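Long-range contacts in probable methyltransferase (Bordetella pertussis, PDB 3KTY), which probably transfers methyl groups from S-adenosyl-L-methionine to RNA, the chain being the SPOUT methyltransferase part of a longer TrmH-family protein: residues Phe8-Ser19 against Met34-Arg45; Pro99-Leu108 against His141-Asn149. All coordinates share one frame; numbering follows the deposited sequence. Where two conformers were deposited one is given.

Interaction 1. Residues Phe8-Ser19 against Met34-Arg45; sequences FSRVRFIMTQPS and MGFGELVLVAPR
The ring of Phe36 lies between Phe13 and Phe8. Phe13 brings its edge to one face, in an edge-to-face pair with the planes 68° apart and Phe13 CE2 3.6 Å from Phe36 CG. Near the rim of the opposite face sits Phe8, whose CD1 is 3.4 Å from Phe36 CE1; these two rings are inclined obliquely. Val11 adds its CB and both methyls obliquely at the CE1 corner of Phe36. Two of the rings also have a carbonyl oxygen at the edge: Met34 O near the plane of Phe8, Glu38 O near that of Phe13. Phe13 CG stands anti to its own carbonyl carbon (chi1 -56°), a setting that swings the ring back toward Phe36. Leu161 and Leu168 of helix 157-172 and Ile31 of helix 21-33 pack against this aromatic cluster.

Beyond the cluster, strands 11-16 and 39-42 run parallel. Phe13 N donates to Glu38 O, and the ladder continues through Phe13 O, Met15 N and Met15 O to Gln17 N, which meets Val42 O at 2.7 Å. On one face of this pair Ile14 CG1 lies alongside Val40 CB, while Ile14 CG2 touches Val42 CG2 at 3.8 Å, Ile14 and Val42 both packing against helix 75-79. On the other, selenomethionine Met15 places SE 3.9 Å from Leu41 CD2 and close to Leu39 CD1. A water bridges the far end, linking Ser19 O to Arg45 NH2. With Gly35 closing helix 21-33 in a Schellman motif, the two strands and the helix between them form a beta-alpha-beta unit in the parallel sheet of a SPOUT methyltransferase.

Interaction 2. Residues Pro99-Leu108 against His141-Asn149; sequences PCDIREAAGL and HRICHIPAN
The Cys144 side chain lodges among Ile102 and Ala105 of helix 102-115 and Cys100 just before it. Its CB rests 3.8 Å from Ala105 CB, and Cys100 SG touches the same Cys144 CB. SG of Cys144 occupies the position between its backbone N and carbonyl carbon (chi1 76°), from which it reaches Ile102 CD1 at 4.1 Å as well as the Ala105 methyl. Farther along the helix, Leu108 pushes CD1 over one face of the Arg142 guanidinium, off-centre toward the rim and 3.7 Å from NH1 of Arg142.

The backbones add two bonds: His145 N donates to Cys100 O, in the carbonyl plane, and Ile102 N to His145 O, both 3.1 Å long and bent. They attach the short, weakly bonded strand 100-101 to strand 142-145 at one edge of the chain's parallel sheet, just where the helix begins. Asp101 is the N-cap of that helix and makes a capping box with Glu104: Asp101 OD1 accepts from Glu104 N, while Glu104 OE1 uses its anti lone pair to take Asp101 N. The other oxygen of Asp101, OD2, bonds to Tyr170 OH of the second subunit.

Pro99 CD lies over one face of the His145 imidazole, near its rim, though Pro99 is poorly ordered; its CG is 4.0 Å from His145 CD2. Pro147 N lies over the opposite face, and Cys100 O meets the edge. Pro99 CB also leans on Ile143 CB, while Trp166 of the second subunit packs against both Ile102 and Pro147.

How the interactions relate
Interaction 1 closes along the chain before interaction 2 opens, and both belong to the same parallel sheet. Their centres lie about 18 Å apart, with nearest atoms about 8 Å apart, so they do not touch: between strands 11-16 and 142-145 run strands 121-125 and 84-89. Interaction 1 lies near the centre of the chain, whereas interaction 2 includes strand 100-101, outermost within this chain. Helix 157-172 packs against both, reaching Phe13 and Phe36 in one and Ile102 and Ile146 in the other. Both also meet the second subunit, modestly through Met34 in 34-45 and more extensively in interaction 2, linking the sheet to the dimer interface.

Interaction 1. Residues Phe8-Ser19 against Met34-Arg45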
loop_
_atom_site.group_PDB
_atom_site.type_symbol
_atom_site.label_atom_id
_atom_site.label_comp_id
_atom_site.label_asym_id
_atom_site.label_seq_id
_atom_site.Cartn_x
_atom_site.Cartn_y
_atom_site.Cartn_z
ATOM N N PHE A 8 1.764 18.997 3.025
ATOM C CA PHE A 8 1.060 17.790 3.371
ATOM C C PHE A 8 -0.215 18.057 4.181
ATOM O O PHE A 8 -1.140 17.245 4.155
ATOM C CB PHE A 8 1.982 16.854 4.146
ATOM C CG PHE A 8 2.869 16.030 3.264
ATOM C CD1 PHE A 8 2.706 14.650 3.193
ATOM C CD2 PHE A 8 3.877 16.636 2.507
ATOM C CE1 PHE A 8 3.532 13.886 2.367
ATOM C CE2 PHE A 8 4.716 15.883 1.678
ATOM C CZ PHE A 8 4.549 14.509 1.600
ATOM N N SER A 9 -0.273 19.181 4.894
ATOM C CA SER A 9 -1.462 19.489 5.704
ATOM C C SER A 9 -2.641 19.866 4.822
ATOM O O SER A 9 -3.768 19.965 5.289
ATOM C CB SER A 9 -1.174 20.622 6.670
ATOM O OG SER A 9 -0.960 21.819 5.939
ATOM N N ARG A 10 -2.379 20.029 3.532
ATOM C CA ARG A 10 -3.380 20.505 2.571
ATOM C C ARG A 10 -4.019 19.392 1.779
ATOM O O ARG A 10 -4.761 19.634 0.802
ATOM C CB ARG A 10 -2.743 21.528 1.633
ATOM C CG ARG A 10 -2.378 22.814 2.353
ATOM C CD ARG A 10 -1.436 23.589 1.481
ATOM N NE ARG A 10 -2.051 23.965 0.217
ATOM C CZ ARG A 10 -1.391 24.566 -0.763
ATOM N NH1 ARG A 10 -2.015 24.893 -1.889
ATOM N NH2 ARG A 10 -0.101 24.850 -0.600
ATOM N N VAL A 11 -3.735 18.164 2.219
ATOM C CA VAL A 11 -4.378 16.994 1.673
ATOM C C VAL A 11 -5.294 16.344 2.702
ATOM O O VAL A 11 -4.894 16.131 3.851
ATOM C CB VAL A 11 -3.310 15.940 1.158
ATOM C CG1 VAL A 11 -3.993 14.660 0.763
ATOM C CG2 VAL A 11 -2.488 16.520 -0.045
ATOM N N ARG A 12 -6.486 15.956 2.273
ATOM C CA ARG A 12 -7.457 15.315 3.178
ATOM C C ARG A 12 -7.976 14.030 2.651
ATOM O O ARG A 12 -8.251 13.936 1.455
ATOM C CB ARG A 12 -8.677 16.208 3.345
ATOM C CG ARG A 12 -8.397 17.249 4.319
ATOM C CD ARG A 12 -8.735 18.529 3.735
ATOM N NE ARG A 12 -9.965 18.958 4.320
ATOM C CZ ARG A 12 -10.095 20.047 5.054
ATOM N NH1 ARG A 12 -9.070 20.849 5.297
ATOM N NH2 ARG A 12 -11.267 20.310 5.539
ATOM N N PHE A 13 -8.183 13.061 3.547
ATOM C CA PHE A 13 -8.755 11.757 3.168
ATOM C C PHE A 13 -10.112 11.556 3.809
ATOM O O PHE A 13 -10.254 11.541 5.029
ATOM C CB PHE A 13 -7.817 10.603 3.554
ATOM C CG PHE A 13 -6.434 10.733 2.964
ATOM C CD1 PHE A 13 -6.077 10.018 1.841
ATOM C CD2 PHE A 13 -5.524 11.615 3.505
ATOM C CE1 PHE A 13 -4.814 10.154 1.276
ATOM C CE2 PHE A 13 -4.270 11.751 2.966
ATOM C CZ PHE A 13 -3.915 11.031 1.853
ATOM N N ILE A 14 -11.100 11.377 2.954
ATOM C CA ILE A 14 -12.476 11.291 3.352
ATOM C C ILE A 14 -13.075 9.905 3.176
ATOM O O ILE A 14 -13.219 9.418 2.061
ATOM C CB ILE A 14 -13.315 12.340 2.602
ATOM C CG1 ILE A 14 -12.647 13.700 2.802
ATOM C CG2 ILE A 14 -14.779 12.340 3.149
ATOM C CD1 ILE A 14 -13.389 14.864 2.168
HETATM N N MSE A 15 -13.434 9.282 4.295
HETATM C CA MSE A 15 -14.111 7.993 4.252
HETATM C C MSE A 15 -15.619 8.139 4.401
HETATM O O MSE A 15 -16.096 8.642 5.417
HETATM C CB MSE A 15 -13.618 7.122 5.404
HETATM C CG MSE A 15 -12.164 6.670 5.311
HETATM SE SE MSE A 15 -11.707 5.853 7.026
HETATM C CE MSE A 15 -12.435 4.024 6.755
ATOM N N THR A 16 -16.377 7.693 3.414
ATOM C CA THR A 16 -17.827 7.747 3.556
ATOM C C THR A 16 -18.502 6.461 4.085
ATOM O O THR A 16 -18.230 5.341 3.641
ATOM C CB THR A 16 -18.516 8.162 2.253
ATOM O OG1 THR A 16 -18.398 7.100 1.304
ATOM C CG2 THR A 16 -17.916 9.449 1.701
ATOM N N GLN A 17 -19.402 6.647 5.040
ATOM C CA GLN A 17 -20.142 5.543 5.625
ATOM C C GLN A 17 -19.254 4.473 6.273
ATOM O O GLN A 17 -19.605 3.304 6.242
ATOM C CB GLN A 17 -21.041 4.900 4.573
ATOM C CG GLN A 17 -22.385 5.540 4.436
ATOM C CD GLN A 17 -22.439 6.547 3.314
ATOM O OE1 GLN A 17 -22.357 7.760 3.541
ATOM N NE2 GLN A 17 -22.591 6.055 2.090
ATOM N N PRO A 18 -18.102 4.862 6.859
ATOM C CA PRO A 18 -17.292 3.813 7.482
ATOM C C PRO A 18 -18.170 2.987 8.380
ATOM O O PRO A 18 -18.903 3.529 9.187
ATOM C CB PRO A 18 -16.291 4.594 8.346
ATOM C CG PRO A 18 -16.864 5.977 8.457
ATOM C CD PRO A 18 -17.528 6.183 7.125
ATOM N N SER A 19 -18.070 1.681 8.235
ATOM C CA SER A 19 -18.942 0.750 8.931
ATOM C C SER A 19 -18.178 0.058 10.055
ATOM O O SER A 19 -18.747 -0.221 11.107
ATOM C CB SER A 19 -19.483 -0.272 7.930
ATOM O OG SER A 19 -20.232 -1.265 8.575
HETATM N N MSE A 34 2.450 7.813 5.804
HETATM C CA MSE A 34 2.748 8.535 4.580
HETATM C C MSE A 34 2.949 10.026 4.826
HETATM O O MSE A 34 3.164 10.789 3.904
HETATM C CB MSE A 34 1.632 8.298 3.532
HETATM C CG MSE A 34 1.534 6.786 3.063
HETATM SE SE MSE A 34 3.310 6.086 2.464
HETATM C CE MSE A 34 3.149 4.253 3.121
ATOM N N GLY A 35 2.865 10.448 6.076
ATOM C CA GLY A 35 3.070 11.846 6.388
ATOM C C GLY A 35 1.806 12.697 6.430
ATOM O O GLY A 35 1.904 13.897 6.592
ATOM N N PHE A 36 0.628 12.098 6.325
ATOM C CA PHE A 36 -0.599 12.891 6.379
ATOM C C PHE A 36 -1.309 12.858 7.737
ATOM O O PHE A 36 -1.327 11.838 8.423
ATOM C CB PHE A 36 -1.544 12.484 5.261
ATOM C CG PHE A 36 -0.953 12.665 3.880
ATOM C CD1 PHE A 36 -0.973 13.912 3.260
ATOM C CD2 PHE A 36 -0.351 11.597 3.204
ATOM C CE1 PHE A 36 -0.417 14.087 1.951
ATOM C CE2 PHE A 36 0.206 11.763 1.881
ATOM C CZ PHE A 36 0.167 13.008 1.263
ATOM N N GLY A 37 -1.926 13.966 8.120
ATOM C CA GLY A 37 -2.579 13.985 9.414
ATOM C C GLY A 37 -4.074 14.225 9.405
ATOM O O GLY A 37 -4.681 14.284 10.474
ATOM N N GLU A 38 -4.657 14.374 8.213
ATOM C CA GLU A 38 -6.037 14.842 8.058
ATOM C C GLU A 38 -7.024 13.783 7.590
ATOM O O GLU A 38 -7.142 13.482 6.395
ATOM C CB GLU A 38 -6.087 16.038 7.097
ATOM C CG GLU A 38 -6.766 17.240 7.653
ATOM C CD GLU A 38 -5.958 17.877 8.753
ATOM O OE1 GLU A 38 -4.840 18.356 8.446
ATOM O OE2 GLU A 38 -6.435 17.890 9.916
ATOM N N LEU A 39 -7.779 13.259 8.538
ATOM C CA LEU A 39 -8.766 12.234 8.240
ATOM C C LEU A 39 -10.180 12.731 8.561
ATOM O O LEU A 39 -10.429 13.256 9.623
ATOM C CB LEU A 39 -8.480 10.980 9.054
ATOM C CG LEU A 39 -9.496 9.830 8.931
ATOM C CD1 LEU A 39 -9.404 9.108 7.607
ATOM C CD2 LEU A 39 -9.238 8.855 10.050
ATOM N N VAL A 40 -11.087 12.520 7.619
ATOM C CA VAL A 40 -12.438 12.958 7.717
ATOM C C VAL A 40 -13.399 11.797 7.496
ATOM O O VAL A 40 -13.262 11.032 6.548
ATOM C CB VAL A 40 -12.732 14.068 6.643
ATOM C CG1 VAL A 40 -14.188 14.548 6.791
ATOM C CG2 VAL A 40 -11.786 15.240 6.801
ATOM N N LEU A 41 -14.381 11.680 8.357
ATOM C CA LEU A 41 -15.427 10.678 8.208
ATOM C C LEU A 41 -16.767 11.321 7.855
ATOM O O LEU A 41 -17.161 12.290 8.485
ATOM C CB LEU A 41 -15.623 9.982 9.532
ATOM C CG LEU A 41 -14.441 9.234 10.188
ATOM C CD1 LEU A 41 -15.006 8.364 11.249
ATOM C CD2 LEU A 41 -13.731 8.381 9.170
ATOM N N VAL A 42 -17.463 10.779 6.861
ATOM C CA VAL A 42 -18.806 11.226 6.533
ATOM C C VAL A 42 -19.839 10.128 6.851
ATOM O O VAL A 42 -19.712 8.989 6.390
ATOM C CB VAL A 42 -18.913 11.621 5.049
ATOM C CG1 VAL A 42 -20.379 11.754 4.622
ATOM C CG2 VAL A 42 -18.138 12.916 4.785
ATOM N N ALA A 43 -20.833 10.468 7.663
ATOM C CA ALA A 43 -21.963 9.585 7.968
ATOM C C ALA A 43 -21.525 8.228 8.477
ATOM O O ALA A 43 -21.880 7.213 7.913
ATOM C CB ALA A 43 -22.891 9.417 6.750
ATOM N N PRO A 44 -20.747 8.206 9.554
ATOM C CA PRO A 44 -20.301 6.890 10.016
ATOM C C PRO A 44 -21.475 6.140 10.614
ATOM O O PRO A 44 -22.485 6.767 10.981
ATOM C CB PRO A 44 -19.273 7.225 11.088
ATOM C CG PRO A 44 -19.650 8.641 11.514
ATOM C CD PRO A 44 -20.099 9.311 10.270
ATOM N N ARG A 45 -21.369 4.816 10.693
ATOM C CA ARG A 45 -22.459 4.026 11.251
ATOM C C ARG A 45 -22.817 4.459 12.673
ATOM O O ARG A 45 -23.996 4.462 13.073
ATOM C CB ARG A 45 -22.094 2.546 11.284
ATOM C CG ARG A 45 -23.264 1.715 11.835
ATOM C CD ARG A 45 -22.976 0.261 11.867
ATOM N NE ARG A 45 -24.147 -0.543 12.237
ATOM C CZ ARG A 45 -24.044 -1.806 12.614
ATOM N NH1 ARG A 45 -25.110 -2.519 12.946
ATOM N NH2 ARG A 45 -22.834 -2.344 12.661
HETATM O O HOH W 1 -3.285 15.421 5.632
HETATM O O HOH W 2 -1.687 16.294 7.168
HETATM O O HOH W 3 -20.014 -1.882 12.596
#

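Interaction 2. Residues Pro99-Leu108 against His141-Asn149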
loop_
_atom_site.group_PDB
_atom_site.type_symbol
_atom_site.label_atom_id
_atom_site.label_comp_id
_atom_site.label_asym_id
_atom_site.label_seq_id
_atom_site.Cartn_x
_atom_site.Cartn_y
_atom_site.Cartn_z
ATOM N N PRO A 99 -11.043 5.887 -16.284
ATOM C CA PRO A 99 -10.846 7.204 -15.656
ATOM C C PRO A 99 -9.358 7.389 -15.396
ATOM O O PRO A 99 -8.578 6.450 -15.661
ATOM C CB PRO A 99 -11.599 7.095 -14.330
ATOM C CG PRO A 99 -11.638 5.615 -14.032
ATOM C CD PRO A 99 -11.491 4.856 -15.331
ATOM N N CYS A 100 -8.958 8.558 -14.898
ATOM C CA CYS A 100 -7.539 8.744 -14.628
ATOM C C CYS A 100 -7.141 7.830 -13.453
ATOM O O CYS A 100 -7.951 7.527 -12.581
ATOM C CB CYS A 100 -7.183 10.218 -14.398
ATOM S SG CYS A 100 -7.179 10.740 -12.685
ATOM N N ASP A 101 -5.908 7.355 -13.456
ATOM C CA ASP A 101 -5.481 6.468 -12.403
ATOM C C ASP A 101 -4.856 7.249 -11.274
ATOM O O ASP A 101 -4.502 8.413 -11.430
ATOM C CB ASP A 101 -4.522 5.373 -12.920
ATOM C CG ASP A 101 -3.187 5.919 -13.452
ATOM O OD1 ASP A 101 -2.627 6.928 -12.946
ATOM O OD2 ASP A 101 -2.675 5.286 -14.390
ATOM N N ILE A 102 -4.690 6.581 -10.144
ATOM C CA ILE A 102 -4.205 7.215 -8.929
ATOM C C ILE A 102 -2.860 7.898 -9.144
ATOM O O ILE A 102 -2.518 8.820 -8.433
ATOM C CB ILE A 102 -4.108 6.176 -7.769
ATOM C CG1 ILE A 102 -3.759 6.858 -6.467
ATOM C CG2 ILE A 102 -3.074 5.057 -8.089
ATOM C CD1 ILE A 102 -4.865 7.762 -5.975
ATOM N N ARG A 103 -2.082 7.426 -10.112
ATOM C CA ARG A 103 -0.773 8.023 -10.367
ATOM C C ARG A 103 -0.908 9.382 -11.108
ATOM O O ARG A 103 -0.252 10.333 -10.753
ATOM C CB ARG A 103 0.146 7.023 -11.079
ATOM C CG ARG A 103 1.371 7.612 -11.731
ATOM C CD ARG A 103 2.678 7.313 -10.994
ATOM N NE ARG A 103 2.755 6.043 -10.244
ATOM C CZ ARG A 103 3.646 5.081 -10.464
ATOM N NH1 ARG A 103 4.524 5.196 -11.465
ATOM N NH2 ARG A 103 3.674 4.008 -9.678
ATOM N N GLU A 104 -1.769 9.431 -12.119
ATOM C CA GLU A 104 -2.186 10.686 -12.741
ATOM C C GLU A 104 -2.834 11.642 -11.708
ATOM O O GLU A 104 -2.560 12.841 -11.674
ATOM C CB GLU A 104 -3.123 10.394 -13.932
ATOM C CG GLU A 104 -2.452 9.530 -15.011
ATOM C CD GLU A 104 -3.414 8.797 -15.961
ATOM O OE1 GLU A 104 -4.492 8.341 -15.526
ATOM O OE2 GLU A 104 -3.069 8.653 -17.153
ATOM N N ALA A 105 -3.656 11.096 -10.836
ATOM C CA ALA A 105 -4.387 11.907 -9.913
ATOM C C ALA A 105 -3.406 12.564 -8.940
ATOM O O ALA A 105 -3.475 13.784 -8.672
ATOM C CB ALA A 105 -5.479 11.101 -9.226
ATOM N N ALA A 106 -2.450 11.787 -8.464
ATOM C CA ALA A 106 -1.385 12.331 -7.618
ATOM C C ALA A 106 -0.592 13.470 -8.278
ATOM O O ALA A 106 -0.338 14.495 -7.649
ATOM C CB ALA A 106 -0.454 11.237 -7.152
ATOM N N GLY A 107 -0.210 13.304 -9.543
ATOM C CA GLY A 107 0.445 14.388 -10.281
ATOM C C GLY A 107 -0.389 15.687 -10.379
ATOM O O GLY A 107 0.127 16.792 -10.164
ATOM N N LEU A 108 -1.671 15.540 -10.705
ATOM C CA LEU A 108 -2.640 16.649 -10.671
ATOM C C LEU A 108 -2.706 17.293 -9.292
ATOM O O LEU A 108 -2.678 18.493 -9.178
ATOM C CB LEU A 108 -4.010 16.142 -11.023
ATOM C CG LEU A 108 -4.117 15.633 -12.443
ATOM C CD1 LEU A 108 -5.428 14.861 -12.612
ATOM C CD2 LEU A 108 -4.012 16.837 -13.393
ATOM N N HIS A 141 -14.492 16.496 -8.147
ATOM C CA HIS A 141 -14.018 17.081 -9.399
ATOM C C HIS A 141 -13.660 16.001 -10.394
ATOM O O HIS A 141 -13.977 16.109 -11.576
ATOM C CB HIS A 141 -12.849 18.023 -9.159
ATOM C CG HIS A 141 -13.190 19.159 -8.249
ATOM N ND1 HIS A 141 -13.074 19.075 -6.876
ATOM C CD2 HIS A 141 -13.672 20.399 -8.511
ATOM C CE1 HIS A 141 -13.460 20.216 -6.332
ATOM N NE2 HIS A 141 -13.821 21.038 -7.303
ATOM N N ARG A 142 -13.042 14.935 -9.898
ATOM C CA ARG A 142 -12.591 13.848 -10.755
ATOM C C ARG A 142 -12.848 12.495 -10.144
ATOM O O ARG A 142 -12.997 12.373 -8.905
ATOM C CB ARG A 142 -11.098 13.961 -10.994
ATOM C CG ARG A 142 -10.694 15.227 -11.682
ATOM C CD ARG A 142 -10.872 15.089 -13.169
ATOM N NE ARG A 142 -9.814 15.837 -13.808
ATOM C CZ ARG A 142 -8.851 15.311 -14.557
ATOM N NH1 ARG A 142 -7.942 16.115 -15.073
ATOM N NH2 ARG A 142 -8.805 14.006 -14.808
ATOM N N ILE A 143 -12.896 11.494 -11.025
ATOM C CA ILE A 143 -12.889 10.094 -10.639
ATOM C C ILE A 143 -11.483 9.604 -10.860
ATOM O O ILE A 143 -10.854 9.914 -11.878
ATOM C CB ILE A 143 -13.738 9.238 -11.571
ATOM C CG1 ILE A 143 -14.312 10.073 -12.726
ATOM C CG2 ILE A 143 -14.776 8.481 -10.797
ATOM C CD1 ILE A 143 -15.732 10.657 -12.488
ATOM N N CYS A 144 -10.968 8.830 -9.926
ATOM C CA CYS A 144 -9.753 8.103 -10.229
ATOM C C CYS A 144 -9.906 6.663 -9.745
ATOM O O CYS A 144 -10.839 6.353 -9.016
ATOM C CB CYS A 144 -8.505 8.820 -9.699
ATOM S SG CYS A 144 -8.275 8.679 -7.977
ATOM N N HIS A 145 -9.041 5.776 -10.206
ATOM C CA HIS A 145 -9.158 4.374 -9.827
ATOM C C HIS A 145 -7.802 3.750 -9.557
ATOM O O HIS A 145 -6.756 4.257 -9.982
ATOM C CB HIS A 145 -9.948 3.560 -10.865
ATOM C CG HIS A 145 -9.130 3.091 -12.019
ATOM N ND1 HIS A 145 -9.072 1.765 -12.398
ATOM C CD2 HIS A 145 -8.327 3.763 -12.879
ATOM C CE1 HIS A 145 -8.282 1.643 -13.451
ATOM N NE2 HIS A 145 -7.815 2.839 -13.763
ATOM N N ILE A 146 -7.827 2.663 -8.806
ATOM C CA ILE A 146 -6.613 1.911 -8.548
ATOM C C ILE A 146 -6.781 0.666 -9.386
ATOM O O ILE A 146 -7.670 -0.146 -9.110
ATOM C CB ILE A 146 -6.489 1.575 -7.066
ATOM C CG1 ILE A 146 -6.472 2.870 -6.242
ATOM C CG2 ILE A 146 -5.259 0.754 -6.800
ATOM C CD1 ILE A 146 -5.914 2.714 -4.857
ATOM N N PRO A 147 -5.983 0.550 -10.465
ATOM C CA PRO A 147 -6.061 -0.578 -11.405
ATOM C C PRO A 147 -5.383 -1.817 -10.809
ATOM O O PRO A 147 -4.265 -2.125 -11.212
ATOM C CB PRO A 147 -5.279 -0.070 -12.634
ATOM C CG PRO A 147 -4.225 0.889 -12.054
ATOM C CD PRO A 147 -4.937 1.530 -10.843
ATOM N N ALA A 148 -6.043 -2.492 -9.866
ATOM C CA ALA A 148 -5.488 -3.672 -9.217
ATOM C C ALA A 148 -5.977 -4.904 -9.922
ATOM O O ALA A 148 -6.846 -4.818 -10.778
ATOM C CB ALA A 148 -5.864 -3.726 -7.758
ATOM N N ASN A 149 -5.419 -6.055 -9.563
ATOM C CA ASN A 149 -5.809 -7.320 -10.176
ATOM C C ASN A 149 -7.318 -7.430 -10.361
ATOM O O ASN A 149 -8.089 -7.149 -9.444
ATOM C CB ASN A 149 -5.294 -8.498 -9.347
ATOM C CG ASN A 149 -5.699 -9.839 -9.926
ATOM O OD1 ASN A 149 -6.565 -9.916 -10.797
ATOM N ND2 ASN A 149 -5.073 -10.905 -9.443
#